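Local coordinates for Nrps/pks (Streptomyces albus, PDB 4OPE), which serves as a ketosynthase domain of an AT-less type I polyketide synthase, probably joining acyl units by decarboxylative condensation during oxazolomycin biosynthesis, at the interface of chains A and B. Sequence-based numbering; all coordinates share one arbitrary frame. Chains: chain A/B, Nrps/pks.

The interface of chains A and B. Residues chain A 274-276, 278-279; chain B 161.
B:Tyr161, near the end of helix 152-163, reaches across the dimer interface of this ketosynthase, a member of the thiolase superfamily, into the glycine-rich loop of chain A that follows strand 263-272. Its CG is anti to the backbone N and beside the carbonyl carbon (chi1 172°), which places the ring with A:Phe279 over one face and A:Gly274 near CD1. At the root, CB of B:Tyr161 lies 3.7 Å from CD1 of A:Phe279, and CG meets that same CD1. The two rings are edge-to-face, with planes at 59° and centroids 5.4 Å apart, the rest of the phenylalanine ring running off beyond the CB-CG root. One step out, CD1 of B:Tyr161 has the carbonyl O of A:Gly274 beside it at 3.7 Å, while CD2 and CE2 run under CB of A:Phe279. The backbone continues this cover: CA of A:Phe279 stands 3.6 Å from the tyrosine ring centroid, a CH-pi contact offset toward the rim. CE1 of B:Tyr161 passes 3.9 Å from CA of A:Gly278. At the tip, OH of B:Tyr161 lies 3.1 Å from the amide N of A:Phe279, but CZ-OH...N is near 75° and the N-H points well off the line to OH, so a hydrogen bond is at best weak and bent. An alanine in place of B:Tyr161 would probably open a gap beside A:Gly274 and under CA and CB of A:Phe279, leaving that residue's amide without the neighbouring hydroxyl. The carbonyl O of B:Tyr161 touches CB of A:Ala275 at 3.5 Å.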
loop_
_atom_site.group_PDB
_atom_site.type_symbol
_atom_site.label_atom_id
_atom_site.label_comp_id
_atom_site.label_asym_id
_atom_site.label_seq_id
_atom_site.Cartn_x
_atom_site.Cartn_y
_atom_site.Cartn_z
ATOM N N GLY A 274 1.735 16.218 -8.768
ATOM C CA GLY A 274 2.732 16.296 -9.836
ATOM C C GLY A 274 3.926 17.174 -9.471
ATOM O O GLY A 274 4.295 17.250 -8.302
ATOM N N ALA A 275 4.493 17.844 -10.477
ATOM C CA ALA A 275 5.632 18.772 -10.314
ATOM C C ALA A 275 5.152 20.133 -9.923
ATOM O O ALA A 275 4.739 20.910 -10.765
ATOM C CB ALA A 275 6.405 18.888 -11.629
ATOM N N GLY A 276 5.180 20.476 -8.668
ATOM C CA GLY A 276 4.703 21.827 -8.313
ATOM C C GLY A 276 5.865 22.589 -7.759
ATOM O O GLY A 276 6.992 22.290 -8.056
ATOM N N GLY A 278 8.041 22.546 -5.689
ATOM C CA GLY A 278 8.845 21.782 -4.719
ATOM C C GLY A 278 8.284 20.429 -4.288
ATOM O O GLY A 278 7.084 20.239 -4.104
ATOM N N PHE A 279 9.180 19.472 -4.120
ATOM C CA PHE A 279 8.816 18.191 -3.629
ATOM C C PHE A 279 8.200 18.395 -2.297
ATOM O O PHE A 279 8.768 19.056 -1.478
ATOM C CB PHE A 279 10.043 17.328 -3.458
ATOM C CG PHE A 279 9.754 15.950 -2.941
ATOM C CD1 PHE A 279 8.856 15.120 -3.602
ATOM C CD2 PHE A 279 10.404 15.475 -1.811
ATOM C CE1 PHE A 279 8.599 13.840 -3.150
ATOM C CE2 PHE A 279 10.153 14.187 -1.340
ATOM C CZ PHE A 279 9.254 13.360 -2.024
ATOM N N TYR B 161 6.557 13.301 -8.463
ATOM C CA TYR B 161 7.035 14.671 -8.434
ATOM C C TYR B 161 7.900 14.964 -9.628
ATOM O O TYR B 161 7.603 15.848 -10.393
ATOM C CB TYR B 161 7.846 14.938 -7.172
ATOM C CG TYR B 161 8.535 16.247 -7.141
ATOM C CD1 TYR B 161 7.809 17.412 -7.058
ATOM C CD2 TYR B 161 9.915 16.342 -7.210
ATOM C CE1 TYR B 161 8.428 18.660 -6.989
ATOM C CE2 TYR B 161 10.554 17.581 -7.164
ATOM C CZ TYR B 161 9.802 18.748 -7.045
ATOM O OH TYR B 161 10.385 20.012 -6.964
#